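Local atomic coordinates of 6-phosphogluconate dehydrogenase, NAD-binding (Geobacter metallireducens, PDB entry 3PEF), a protein that probably reduces succinic semialdehyde to gamma-hydroxybutyrate with the NADP cofactor it binds, as a member of the beta-hydroxyacid dehydrogenase family. Residues M16-N19 / L20-G24; G123-K126 / P127-G131; E146-P149 / G150-M154; P230-P233 / L234-Q238. The protein carries 2 engineered substitutions. One frame throughout, in Å; residues are numbered along the deposited sequence.

In the fold
Contacts 1, 2 and 3 belong to the nucleotide-binding half of the chain, contact 4 to the half that follows it. Contacts 1 and 3 are partly buried turns of helices 11-22 and 141-154, which pack against each other through Leu-20, Met-16 and Met-154; their insides are apolar, with charges kept to the outer side. Contact 2 lies at the surface and is the most ionic, yet its first residues reach NADP. Asn-19 ties contact 1 to it through the backbone of Glu-129. Contact 4 is the most buried, joining aromatic and proline packing to polar bonds with the cofactor, and it meets contact 2 where Ser-124 lies beside Ala-231.

Contact 1 of 4, residues M16-N19 / L20-G24; sequences MAKN and LVKAG
Val-21 N bonds Ala-17 O at 2.9 Å, nearly straight at 166°, and Leu-20 N bonds Met-16 O in the same way one residue earlier. Lys-22 N to Lys-18 O is short, at 2.6 Å. The last of the series, Ala-23 N to Asn-19 O, is 3.0 Å but bent to 134°, a sign that the helix is ending. Gly-24 then turns to positive phi, with its N bonded to Val-21 O at 3.0 Å.

Among the side chains, Lys-18 and Lys-22 lie alongside each other, pointing the same way, with Lys-18 CG 3.7 Å from Lys-22 CE. Only their aliphatic parts meet; the two NZ atoms stay 7.0 Å apart, and Lys-18 NZ pairs instead with Glu-39. Val-21 lays its CG2 branch against Ala-17 O at 3.4 Å. That methyl is set beside the backbone N because CG1 takes the position anti to it (chi1 176°).

Met-16 and Leu-20 turn into the fold, onto Phe-6 of strand 3-7 and Met-154 of helix 141-154, while Asn-19 sends ND2 to the backbone O of Glu-129.

The helix closes in a Schellman motif at Gly-24. It is the helix of the first beta-alpha-beta unit of the Rossmann fold, between strands 3-7 and 26-30, and its first residues, Ile-11 and Met-12, bind NADP.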
loop_
_atom_site.group_PDB
_atom_site.type_symbol
_atom_site.label_atom_id
_atom_site.label_comp_id
_atom_site.label_asym_id
_atom_site.label_seq_id
_atom_site.Cartn_x
_atom_site.Cartn_y
_atom_site.Cartn_z
ATOM N N MET A 16 -1.947 -23.626 -28.021
ATOM C CA MET A 16 -1.541 -22.918 -29.232
ATOM C C MET A 16 -0.980 -23.879 -30.293
ATOM O O MET A 16 -1.342 -23.806 -31.470
ATOM C CB MET A 16 -0.534 -21.820 -28.886
ATOM C CG MET A 16 -1.141 -20.753 -27.973
ATOM S SD MET A 16 0.109 -19.805 -27.086
ATOM C CE MET A 16 0.584 -18.651 -28.368
ATOM N N ALA A 17 -0.119 -24.802 -29.873
ATOM C CA ALA A 17 0.496 -25.752 -30.802
ATOM C C ALA A 17 -0.538 -26.679 -31.454
ATOM O O ALA A 17 -0.419 -27.024 -32.638
ATOM C CB ALA A 17 1.598 -26.572 -30.088
ATOM N N LYS A 18 -1.548 -27.069 -30.678
ATOM C CA LYS A 18 -2.630 -27.936 -31.154
ATOM C C LYS A 18 -3.384 -27.268 -32.277
ATOM O O LYS A 18 -3.809 -27.928 -33.229
ATOM C CB LYS A 18 -3.627 -28.208 -30.029
ATOM C CG LYS A 18 -3.997 -29.660 -29.831
ATOM C CD LYS A 18 -3.531 -30.147 -28.462
ATOM C CE LYS A 18 -4.671 -30.153 -27.453
ATOM N NZ LYS A 18 -4.200 -30.435 -26.061
ATOM N N ASN A 19 -3.594 -25.959 -32.133
ATOM C CA ASN A 19 -4.245 -25.161 -33.173
ATOM C C ASN A 19 -3.430 -25.153 -34.475
ATOM O O ASN A 19 -3.988 -25.268 -35.564
ATOM C CB ASN A 19 -4.568 -23.747 -32.660
ATOM C CG ASN A 19 -5.815 -23.725 -31.777
ATOM O OD1 ASN A 19 -6.635 -24.636 -31.851
ATOM N ND2 ASN A 19 -5.960 -22.692 -30.939
ATOM N N LEU A 20 -2.110 -25.059 -34.367
ATOM C CA LEU A 20 -1.274 -25.164 -35.557
ATOM C C LEU A 20 -1.401 -26.569 -36.149
ATOM O O LEU A 20 -1.559 -26.731 -37.351
ATOM C CB LEU A 20 0.196 -24.839 -35.241
ATOM C CG LEU A 20 0.522 -23.420 -34.753
ATOM C CD1 LEU A 20 2.009 -23.276 -34.412
ATOM C CD2 LEU A 20 0.115 -22.371 -35.779
ATOM N N VAL A 21 -1.343 -27.590 -35.303
ATOM C CA VAL A 21 -1.526 -28.956 -35.785
ATOM C C VAL A 21 -2.932 -29.182 -36.385
ATOM O O VAL A 21 -3.066 -29.772 -37.459
ATOM C CB VAL A 21 -1.209 -30.010 -34.697
ATOM C CG1 VAL A 21 -1.515 -31.416 -35.223
ATOM C CG2 VAL A 21 0.260 -29.896 -34.263
ATOM N N LYS A 22 -3.974 -28.712 -35.707
ATOM C CA LYS A 22 -5.327 -28.851 -36.256
ATOM C C LYS A 22 -5.472 -28.143 -37.606
ATOM O O LYS A 22 -6.275 -28.546 -38.440
ATOM C CB LYS A 22 -6.388 -28.318 -35.286
ATOM C CG LYS A 22 -7.251 -29.401 -34.634
ATOM C CD LYS A 22 -6.437 -30.361 -33.774
ATOM C CE LYS A 22 -6.687 -30.135 -32.281
ATOM N NZ LYS A 22 -8.056 -30.544 -31.850
ATOM N N ALA A 23 -4.698 -27.082 -37.807
ATOM C CA ALA A 23 -4.772 -26.283 -39.030
ATOM C C ALA A 23 -4.007 -26.918 -40.174
ATOM O O ALA A 23 -3.928 -26.354 -41.268
ATOM C CB ALA A 23 -4.238 -24.877 -38.778
ATOM N N GLY A 24 -3.402 -28.070 -39.921
ATOM C CA GLY A 24 -2.731 -28.799 -40.984
ATOM C C GLY A 24 -1.259 -28.455 -41.124
ATOM O O GLY A 24 -0.607 -28.915 -42.054
#

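Contact 2 of 4, residues G123-K126 / P127-G131; sequences GSKK and PAEDG. With NAP (NADP nicotinamide-adenine-dinucleotide phosphate), chain I.
Two successive lysines face two successive acids one turn on, yet just one of the pairs closes into a salt bridge. Lys-126 NZ reaches Asp-130 OD2 at 2.8 Å and uses the syn lone pair of that oxygen. The lysine chain starts out extended and bends at its last torsion (chi4 -47°), which turns the ammonium toward Asp-130 OD2. Lys-125 stays extended throughout and crosses Glu-129 at a slant: its CE lies 3.4 Å from Glu-129 OE2, while its NZ remains 4.5 Å from that oxygen, probably close enough for some attraction but beyond a salt bridge. With an alanine in place of Lys-125 the methylenes and the charge beside Glu-129 are gone, and the Glu-129 carboxylate would probably be freer to turn.

Beneath these pairs the backbone runs as a regular turn. Ala-128 N bonds Ser-124 O at 2.9 Å, and Glu-129 N and Asp-130 N repeat the pattern to Lys-125 O and Lys-126 O. Pro-127, having no N-H to give, suits the first turn of the helix.

Ser-124 occupies the N-cap position but makes no capping bond; its hydroxyl turns to the carboxamide O7N of NADP, at a modelled distance too short to be trusted. Gly-123 O lies 3.1 Å from C4N of the nicotinamide. The arrangement is a short surface helix whose leading end forms part of the nicotinamide pocket.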
loop_
_atom_site.group_PDB
_atom_site.type_symbol
_atom_site.label_atom_id
_atom_site.label_comp_id
_atom_site.label_asym_id
_atom_site.label_seq_id
_atom_site.Cartn_x
_atom_site.Cartn_y
_atom_site.Cartn_z
ATOM N N GLY A 123 -5.218 -12.885 -23.269
ATOM C CA GLY A 123 -6.230 -13.929 -23.378
ATOM C C GLY A 123 -5.710 -15.201 -22.735
ATOM O O GLY A 123 -4.525 -15.498 -22.843
ATOM N N SER A 124 -6.586 -15.954 -22.073
ATOM C CA SER A 124 -6.144 -17.052 -21.208
ATOM C C SER A 124 -6.349 -18.420 -21.853
ATOM O O SER A 124 -6.269 -18.564 -23.074
ATOM C CB SER A 124 -6.875 -16.977 -19.860
ATOM O OG SER A 124 -6.287 -17.836 -18.899
ATOM N N LYS A 125 -6.610 -19.428 -21.027
ATOM C CA LYS A 125 -6.667 -20.802 -21.508
ATOM C C LYS A 125 -7.741 -20.989 -22.590
ATOM O O LYS A 125 -7.470 -21.568 -23.639
ATOM C CB LYS A 125 -6.913 -21.767 -20.346
ATOM C CG LYS A 125 -6.957 -23.230 -20.757
ATOM C CD LYS A 125 -6.986 -24.144 -19.506
ATOM C CE LYS A 125 -6.991 -25.631 -19.907
ATOM N NZ LYS A 125 -7.116 -26.516 -18.725
ATOM N N LYS A 126 -8.949 -20.496 -22.336
ATOM C CA LYS A 126 -10.052 -20.682 -23.280
ATOM C C LYS A 126 -9.756 -19.992 -24.604
ATOM O O LYS A 126 -9.878 -20.607 -25.655
ATOM C CB LYS A 126 -11.393 -20.196 -22.704
ATOM C CG LYS A 126 -12.597 -20.565 -23.559
ATOM C CD LYS A 126 -13.801 -19.720 -23.230
ATOM C CE LYS A 126 -15.080 -20.309 -23.807
ATOM N NZ LYS A 126 -14.939 -20.729 -25.228
ATOM N N PRO A 127 -9.369 -18.704 -24.562
ATOM C CA PRO A 127 -8.980 -18.064 -25.824
ATOM C C PRO A 127 -7.799 -18.744 -26.541
ATOM O O PRO A 127 -7.758 -18.739 -27.773
ATOM C CB PRO A 127 -8.608 -16.641 -25.391
ATOM C CG PRO A 127 -9.496 -16.386 -24.219
ATOM C CD PRO A 127 -9.567 -17.719 -23.481
ATOM N N ALA A 128 -6.845 -19.297 -25.796
ATOM C CA ALA A 128 -5.760 -20.051 -26.429
ATOM C C ALA A 128 -6.316 -21.273 -27.175
ATOM O O ALA A 128 -5.899 -21.575 -28.291
ATOM C CB ALA A 128 -4.733 -20.477 -25.399
ATOM N N GLU A 129 -7.265 -21.961 -26.550
ATOM C CA GLU A 129 -7.906 -23.137 -27.151
ATOM C C GLU A 129 -8.731 -22.782 -28.402
ATOM O O GLU A 129 -8.695 -23.490 -29.408
ATOM C CB GLU A 129 -8.810 -23.830 -26.121
ATOM C CG GLU A 129 -8.081 -24.551 -24.998
ATOM C CD GLU A 129 -9.009 -24.928 -23.825
ATOM O OE1 GLU A 129 -10.187 -24.515 -23.814
ATOM O OE2 GLU A 129 -8.554 -25.636 -22.906
ATOM N N ASP A 130 -9.452 -21.672 -28.334
ATOM C CA ASP A 130 -10.334 -21.238 -29.412
ATOM C C ASP A 130 -9.577 -20.578 -30.569
ATOM O O ASP A 130 -10.129 -20.393 -31.660
ATOM C CB ASP A 130 -11.393 -20.260 -28.866
ATOM C CG ASP A 130 -12.278 -20.876 -27.772
ATOM O OD1 ASP A 130 -12.312 -22.121 -27.620
ATOM O OD2 ASP A 130 -12.951 -20.099 -27.059
ATOM N N GLY A 131 -8.319 -20.220 -30.342
ATOM C CA GLY A 131 -7.563 -19.494 -31.358
ATOM C C GLY A 131 -7.932 -18.024 -31.384
ATOM O O GLY A 131 -7.900 -17.353 -32.406
HETATM P PA NAP I . 2.555 -23.036 -17.602
HETATM O O1A NAP I . 3.037 -23.095 -16.205
HETATM O O2A NAP I . 1.441 -23.949 -17.922
HETATM O O5B NAP I . 3.765 -23.313 -18.614
HETATM C C5B NAP I . 5.054 -22.837 -18.336
HETATM C C4B NAP I . 5.969 -23.411 -19.403
HETATM O O4B NAP I . 7.274 -22.920 -19.180
HETATM C C3B NAP I . 6.052 -24.931 -19.305
HETATM O O3B NAP I . 6.178 -25.394 -20.629
HETATM C C2B NAP I . 7.358 -25.144 -18.569
HETATM O O2B NAP I . 7.990 -26.373 -18.817
HETATM C C1B NAP I . 8.169 -24.005 -19.160
HETATM N N9A NAP I . 9.363 -23.728 -18.348
HETATM C C8A NAP I . 9.388 -23.169 -17.094
HETATM N N7A NAP I . 10.676 -23.097 -16.690
HETATM C C5A NAP I . 11.461 -23.610 -17.658
HETATM C C6A NAP I . 12.836 -23.754 -17.752
HETATM N N6A NAP I . 13.614 -23.361 -16.752
HETATM N N1A NAP I . 13.375 -24.322 -18.875
HETATM C C2A NAP I . 12.552 -24.730 -19.911
HETATM N N3A NAP I . 11.182 -24.573 -19.815
HETATM C C4A NAP I . 10.651 -24.015 -18.707
HETATM O O3 NAP I . 2.104 -21.531 -17.856
HETATM P PN NAP I . 1.425 -20.856 -19.117
HETATM O O1N NAP I . 0.195 -20.167 -18.695
HETATM O O2N NAP I . 1.363 -21.791 -20.258
HETATM O O5D NAP I . 2.605 -19.775 -19.307
HETATM C C5D NAP I . 3.336 -19.590 -20.490
HETATM C C4D NAP I . 3.520 -18.082 -20.658
HETATM O O4D NAP I . 2.338 -17.455 -21.094
HETATM C C3D NAP I . 3.837 -17.399 -19.343
HETATM O O3D NAP I . 4.780 -16.399 -19.662
HETATM C C2D NAP I . 2.514 -16.794 -18.897
HETATM O O2D NAP I . 2.734 -15.664 -18.099
HETATM C C1D NAP I . 1.949 -16.398 -20.238
HETATM N N1N NAP I . 0.483 -16.238 -20.357
HETATM C C2N NAP I . -0.370 -17.060 -19.680
HETATM C C3N NAP I . -1.747 -16.933 -19.844
HETATM C C7N NAP I . -2.678 -17.872 -19.137
HETATM O O7N NAP I . -3.982 -17.441 -18.958
HETATM N N7N NAP I . -2.292 -19.070 -18.669
HETATM C C4N NAP I . -2.270 -15.963 -20.706
HETATM C C5N NAP I . -1.388 -15.150 -21.414
HETATM C C6N NAP I . -0.011 -15.304 -21.247
HETATM P P2B NAP I . 7.563 -27.722 -18.010
HETATM O O1X NAP I . 8.754 -28.662 -18.136
HETATM O O2X NAP I . 7.296 -27.362 -16.585
HETATM O O3X NAP I . 6.320 -28.307 -18.621
#

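Contact 3 of 4, residues E146-P149 / G150-M154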
loop_
_atom_site.group_PDB
_atom_site.type_symbol
_atom_site.label_atom_id
_atom_site.label_comp_id
_atom_site.label_asym_id
_atom_site.label_seq_id
_atom_site.Cartn_x
_atom_site.Cartn_y
_atom_site.Cartn_z
ATOM N N GLU A 146 6.122 -13.296 -42.069
ATOM C CA GLU A 146 6.311 -14.723 -42.280
ATOM C C GLU A 146 5.554 -15.585 -41.263
ATOM O O GLU A 146 5.065 -16.655 -41.606
ATOM C CB GLU A 146 7.800 -15.078 -42.286
ATOM C CG GLU A 146 8.071 -16.514 -42.672
ATOM C CD GLU A 146 9.544 -16.786 -42.909
ATOM O OE1 GLU A 146 9.932 -17.976 -42.910
ATOM O OE2 GLU A 146 10.308 -15.813 -43.097
ATOM N N ALA A 147 5.449 -15.121 -40.021
ATOM C CA ALA A 147 4.778 -15.902 -38.989
ATOM C C ALA A 147 3.259 -15.726 -39.028
ATOM O O ALA A 147 2.519 -16.490 -38.414
ATOM C CB ALA A 147 5.324 -15.547 -37.606
ATOM N N MET A 148 2.799 -14.718 -39.759
ATOM C CA MET A 148 1.377 -14.379 -39.780
ATOM C C MET A 148 0.426 -15.565 -39.987
ATOM O O MET A 148 -0.608 -15.641 -39.340
ATOM C CB MET A 148 1.093 -13.290 -40.822
ATOM C CG MET A 148 -0.295 -12.670 -40.686
ATOM S SD MET A 148 -0.583 -11.952 -39.048
ATOM C CE MET A 148 0.460 -10.501 -39.126
ATOM N N PRO A 149 0.763 -16.494 -40.896
ATOM C CA PRO A 149 -0.182 -17.597 -41.125
ATOM C C PRO A 149 -0.366 -18.433 -39.872
ATOM O O PRO A 149 -1.435 -19.009 -39.659
ATOM C CB PRO A 149 0.502 -18.433 -42.213
ATOM C CG PRO A 149 1.392 -17.478 -42.916
ATOM C CD PRO A 149 1.887 -16.527 -41.847
ATOM N N GLY A 150 0.678 -18.495 -39.055
ATOM C CA GLY A 150 0.610 -19.169 -37.772
ATOM C C GLY A 150 -0.145 -18.330 -36.754
ATOM O O GLY A 150 -1.041 -18.829 -36.073
ATOM N N PHE A 151 0.221 -17.054 -36.639
ATOM C CA PHE A 151 -0.471 -16.152 -35.720
ATOM C C PHE A 151 -1.974 -16.228 -35.970
ATOM O O PHE A 151 -2.771 -16.130 -35.045
ATOM C CB PHE A 151 -0.024 -14.693 -35.895
ATOM C CG PHE A 151 1.338 -14.374 -35.324
ATOM C CD1 PHE A 151 2.133 -13.407 -35.925
ATOM C CD2 PHE A 151 1.819 -15.018 -34.188
ATOM C CE1 PHE A 151 3.379 -13.081 -35.421
ATOM C CE2 PHE A 151 3.086 -14.698 -33.673
ATOM C CZ PHE A 151 3.858 -13.719 -34.293
ATOM N N GLU A 152 -2.361 -16.381 -37.231
ATOM C CA GLU A 152 -3.779 -16.343 -37.586
ATOM C C GLU A 152 -4.552 -17.574 -37.140
ATOM O O GLU A 152 -5.776 -17.540 -37.020
ATOM C CB GLU A 152 -3.956 -16.102 -39.082
ATOM C CG GLU A 152 -3.778 -14.636 -39.444
ATOM C CD GLU A 152 -4.011 -14.365 -40.911
ATOM O OE1 GLU A 152 -3.949 -15.326 -41.710
ATOM O OE2 GLU A 152 -4.255 -13.189 -41.259
ATOM N N LYS A 153 -3.842 -18.664 -36.886
ATOM C CA LYS A 153 -4.499 -19.845 -36.364
ATOM C C LYS A 153 -4.513 -19.811 -34.841
ATOM O O LYS A 153 -5.218 -20.591 -34.207
ATOM C CB LYS A 153 -3.819 -21.122 -36.873
ATOM C CG LYS A 153 -3.909 -21.291 -38.393
ATOM C CD LYS A 153 -5.362 -21.330 -38.837
ATOM C CE LYS A 153 -5.678 -20.301 -39.926
ATOM N NZ LYS A 153 -7.013 -19.654 -39.712
ATOM N N MET A 154 -3.749 -18.897 -34.253
ATOM C CA MET A 154 -3.622 -18.873 -32.794
ATOM C C MET A 154 -4.382 -17.721 -32.170
ATOM O O MET A 154 -4.812 -17.808 -31.022
ATOM C CB MET A 154 -2.150 -18.825 -32.372
ATOM C CG MET A 154 -1.329 -20.027 -32.873
ATOM S SD MET A 154 0.354 -20.096 -32.227
ATOM C CE MET A 154 1.133 -18.723 -33.064
#
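Ala-147 O is gripped by two amides of the following turn. Phe-151 N gives the straighter bond, 3.0 Å at 166°, and Gly-150 N adds a weak one at 2.8 Å, bent to 128°. Met-148 O takes Glu-152 N at 2.8 Å. Pro-149 has no N-H to offer and Gly-150 N makes no bond to Glu-146 O a full turn back; the helix is kinked there, and the doubled hold on Ala-147 O belongs to that irregular turn.

The side chains repeat the same spacing. Ala-147 CB comes over one face of the Phe-151 ring in a CH-pi contact, 4.2 Å from the centroid and shifted toward the rim at CE1. With CG anti to the carbonyl carbon (chi1 -75°), the ring is laid back along the helix to meet that methyl. Met-148 SD lies 4.2 Å from Phe-151 CB, and Met-148 CG passes 4.0 Å from Glu-152 OE2, an apolar flank against an acid whose chain crosses it.

The turn lies in the beta-alpha-beta unit of strands 133-139 and 157-160. Ala-147 rests on strand 60-63, while Phe-151 reaches Leu-117 and Ala-119 of strand 115-122 and Ile-158 of strand 157-160. With an alanine at Phe-151 the ring is gone, and a gap would probably open between the Ala-147 methyl and those three residues. Farther along, Met-154 meets Phe-62 and Lys-153 touches Ala-23 at the end of helix 11-22.

Contact 4 of 4, residues P230-P233 / L234-Q238; sequences PAFP and LKHMQ. With NAP (NADP nicotinamide-adenine-dinucleotide phosphate), chain I.
Phe-232 and His-236 meet in the tight half of this contact, with Phe-232 CE2 only 3.4 Å from His-236 CB. The phenyl ring is carried there by a CG anti to the backbone N (chi1 -179°), and its far end also presses on the next residue, where Phe-232 CE1 stands 3.7 Å from Met-237 CB. Met-237 SD adds an oblique Met-aromatic contact to the same ring. Helix 256-270 lies beside Leu-234 and Met-237. Pro-233 closes in from another direction: its CB lies 3.5 Å from His-236 CD2, the two side chains crossing at a slant. Pro-233 also holds the N-cap position, and its carbonyl starts the helix, taking Met-237 N at 3.2 Å and His-236 N through a weak, bent bond.

The looser side belongs to Lys-235. Its chain runs out extended to a salt bridge with Asp-275 and barely touches residues 230-233, though its CG covers one face of the His-236 ring.

NADP faces the packed half. His-236 NE2 donates to O1A of the diphosphate at 2.9 Å and 177°, the oxygen sitting at the ring edge in plane, while Ala-231 O accepts the carboxamide N7N at 2.8 Å. Phe-232 CD2 packs 3.4 Å from the carboxamide carbon C7N. Phe-232 and Pro-233, with Lys-235 CG over one face, probably help hold the imidazole in the orientation that meets the phosphate, and the straight N-H bond would help offset phosphate charge, while the Ala-231 carbonyl, with Ser-124 on O7N, probably helps set the carboxamide's orientation.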
loop_
_atom_site.group_PDB
_atom_site.type_symbol
_atom_site.label_atom_id
_atom_site.label_comp_id
_atom_site.label_asym_id
_atom_site.label_seq_id
_atom_site.Cartn_x
_atom_site.Cartn_y
_atom_site.Cartn_z
ATOM N N PRO A 230 -6.833 -23.910 -12.542
ATOM C CA PRO A 230 -5.964 -22.899 -13.158
ATOM C C PRO A 230 -6.261 -22.625 -14.632
ATOM O O PRO A 230 -6.223 -23.524 -15.450
ATOM C CB PRO A 230 -4.564 -23.500 -13.008
ATOM C CG PRO A 230 -4.812 -24.998 -12.905
ATOM C CD PRO A 230 -6.089 -25.120 -12.144
ATOM N N ALA A 231 -6.559 -21.377 -14.962
ATOM C CA ALA A 231 -6.561 -20.942 -16.360
ATOM C C ALA A 231 -5.335 -20.052 -16.551
ATOM O O ALA A 231 -4.529 -20.261 -17.454
ATOM C CB ALA A 231 -7.845 -20.186 -16.705
ATOM N N PHE A 232 -5.197 -19.068 -15.677
ATOM C CA PHE A 232 -3.962 -18.290 -15.606
ATOM C C PHE A 232 -3.337 -18.545 -14.234
ATOM O O PHE A 232 -3.830 -18.040 -13.228
ATOM C CB PHE A 232 -4.250 -16.797 -15.830
ATOM C CG PHE A 232 -3.011 -15.921 -15.794
ATOM C CD1 PHE A 232 -3.082 -14.609 -15.338
ATOM C CD2 PHE A 232 -1.783 -16.409 -16.220
ATOM C CE1 PHE A 232 -1.943 -13.788 -15.307
ATOM C CE2 PHE A 232 -0.644 -15.593 -16.200
ATOM C CZ PHE A 232 -0.730 -14.284 -15.738
ATOM N N PRO A 233 -2.253 -19.353 -14.183
ATOM C CA PRO A 233 -1.678 -19.721 -12.886
ATOM C C PRO A 233 -1.318 -18.499 -12.041
ATOM O O PRO A 233 -0.710 -17.536 -12.522
ATOM C CB PRO A 233 -0.432 -20.537 -13.269
ATOM C CG PRO A 233 -0.812 -21.185 -14.569
ATOM C CD PRO A 233 -1.608 -20.076 -15.294
ATOM N N LEU A 234 -1.729 -18.543 -10.779
ATOM C CA LEU A 234 -1.516 -17.437 -9.863
ATOM C C LEU A 234 -0.037 -17.042 -9.756
ATOM O O LEU A 234 0.286 -15.857 -9.701
ATOM C CB LEU A 234 -2.141 -17.728 -8.493
ATOM C CG LEU A 234 -2.212 -16.557 -7.504
ATOM C CD1 LEU A 234 -3.381 -16.676 -6.520
ATOM C CD2 LEU A 234 -0.886 -16.405 -6.760
ATOM N N LYS A 235 0.864 -18.018 -9.762
ATOM C CA LYS A 235 2.289 -17.690 -9.709
ATOM C C LYS A 235 2.702 -16.814 -10.897
ATOM O O LYS A 235 3.569 -15.946 -10.760
ATOM C CB LYS A 235 3.154 -18.953 -9.647
ATOM C CG LYS A 235 3.008 -19.879 -10.864
ATOM C CD LYS A 235 3.714 -21.238 -10.615
ATOM C CE LYS A 235 3.605 -22.141 -11.870
ATOM N NZ LYS A 235 4.153 -23.511 -11.660
ATOM N N HIS A 236 2.080 -17.034 -12.062
ATOM C CA HIS A 236 2.405 -16.240 -13.251
ATOM C C HIS A 236 1.842 -14.825 -13.177
ATOM O O HIS A 236 2.483 -13.875 -13.657
ATOM C CB HIS A 236 1.975 -16.933 -14.554
ATOM C CG HIS A 236 2.626 -18.267 -14.763
ATOM N ND1 HIS A 236 3.913 -18.541 -14.344
ATOM C CD2 HIS A 236 2.170 -19.403 -15.338
ATOM C CE1 HIS A 236 4.218 -19.789 -14.645
ATOM N NE2 HIS A 236 3.182 -20.333 -15.259
ATOM N N MET A 237 0.642 -14.680 -12.620
ATOM C CA MET A 237 0.078 -13.333 -12.384
ATOM C C MET A 237 1.053 -12.550 -11.514
ATOM O O MET A 237 1.376 -11.385 -11.784
ATOM C CB MET A 237 -1.285 -13.415 -11.681
ATOM C CG MET A 237 -1.881 -12.060 -11.277
ATOM S SD MET A 237 -2.477 -11.068 -12.688
ATOM C CE MET A 237 -1.063 -10.110 -13.119
ATOM N N GLN A 238 1.538 -13.202 -10.464
ATOM C CA GLN A 238 2.429 -12.517 -9.520
ATOM C C GLN A 238 3.750 -12.136 -10.192
ATOM O O GLN A 238 4.296 -11.075 -9.929
ATOM C CB GLN A 238 2.683 -13.388 -8.277
ATOM C CG GLN A 238 3.323 -12.641 -7.097
ATOM C CD GLN A 238 4.840 -12.702 -7.118
ATOM O OE1 GLN A 238 5.424 -13.778 -7.119
ATOM N NE2 GLN A 238 5.480 -11.549 -7.133
HETATM P PA NAP I . 2.555 -23.036 -17.602
HETATM O O1A NAP I . 3.037 -23.095 -16.205
HETATM O O2A NAP I . 1.441 -23.949 -17.922
HETATM O O5B NAP I . 3.765 -23.313 -18.614
HETATM C C5B NAP I . 5.054 -22.837 -18.336
HETATM C C4B NAP I . 5.969 -23.411 -19.403
HETATM O O4B NAP I . 7.274 -22.920 -19.180
HETATM C C3B NAP I . 6.052 -24.931 -19.305
HETATM O O3B NAP I . 6.178 -25.394 -20.629
HETATM C C2B NAP I . 7.358 -25.144 -18.569
HETATM O O2B NAP I . 7.990 -26.373 -18.817
HETATM C C1B NAP I . 8.169 -24.005 -19.160
HETATM N N9A NAP I . 9.363 -23.728 -18.348
HETATM C C8A NAP I . 9.388 -23.169 -17.094
HETATM N N7A NAP I . 10.676 -23.097 -16.690
HETATM C C5A NAP I . 11.461 -23.610 -17.658
HETATM C C6A NAP I . 12.836 -23.754 -17.752
HETATM N N6A NAP I . 13.614 -23.361 -16.752
HETATM N N1A NAP I . 13.375 -24.322 -18.875
HETATM C C2A NAP I . 12.552 -24.730 -19.911
HETATM N N3A NAP I . 11.182 -24.573 -19.815
HETATM C C4A NAP I . 10.651 -24.015 -18.707
HETATM O O3 NAP I . 2.104 -21.531 -17.856
HETATM P PN NAP I . 1.425 -20.856 -19.117
HETATM O O1N NAP I . 0.195 -20.167 -18.695
HETATM O O2N NAP I . 1.363 -21.791 -20.258
HETATM O O5D NAP I . 2.605 -19.775 -19.307
HETATM C C5D NAP I . 3.336 -19.590 -20.490
HETATM C C4D NAP I . 3.520 -18.082 -20.658
HETATM O O4D NAP I . 2.338 -17.455 -21.094
HETATM C C3D NAP I . 3.837 -17.399 -19.343
HETATM O O3D NAP I . 4.780 -16.399 -19.662
HETATM C C2D NAP I . 2.514 -16.794 -18.897
HETATM O O2D NAP I . 2.734 -15.664 -18.099
HETATM C C1D NAP I . 1.949 -16.398 -20.238
HETATM N N1N NAP I . 0.483 -16.238 -20.357
HETATM C C2N NAP I . -0.370 -17.060 -19.680
HETATM C C3N NAP I . -1.747 -16.933 -19.844
HETATM C C7N NAP I . -2.678 -17.872 -19.137
HETATM O O7N NAP I . -3.982 -17.441 -18.958
HETATM N N7N NAP I . -2.292 -19.070 -18.669
HETATM C C4N NAP I . -2.270 -15.963 -20.706
HETATM C C5N NAP I . -1.388 -15.150 -21.414
HETATM C C6N NAP I . -0.011 -15.304 -21.247
HETATM P P2B NAP I . 7.563 -27.722 -18.010
HETATM O O1X NAP I . 8.754 -28.662 -18.136
HETATM O O2X NAP I . 7.296 -27.362 -16.585
HETATM O O3X NAP I . 6.320 -28.307 -18.621
#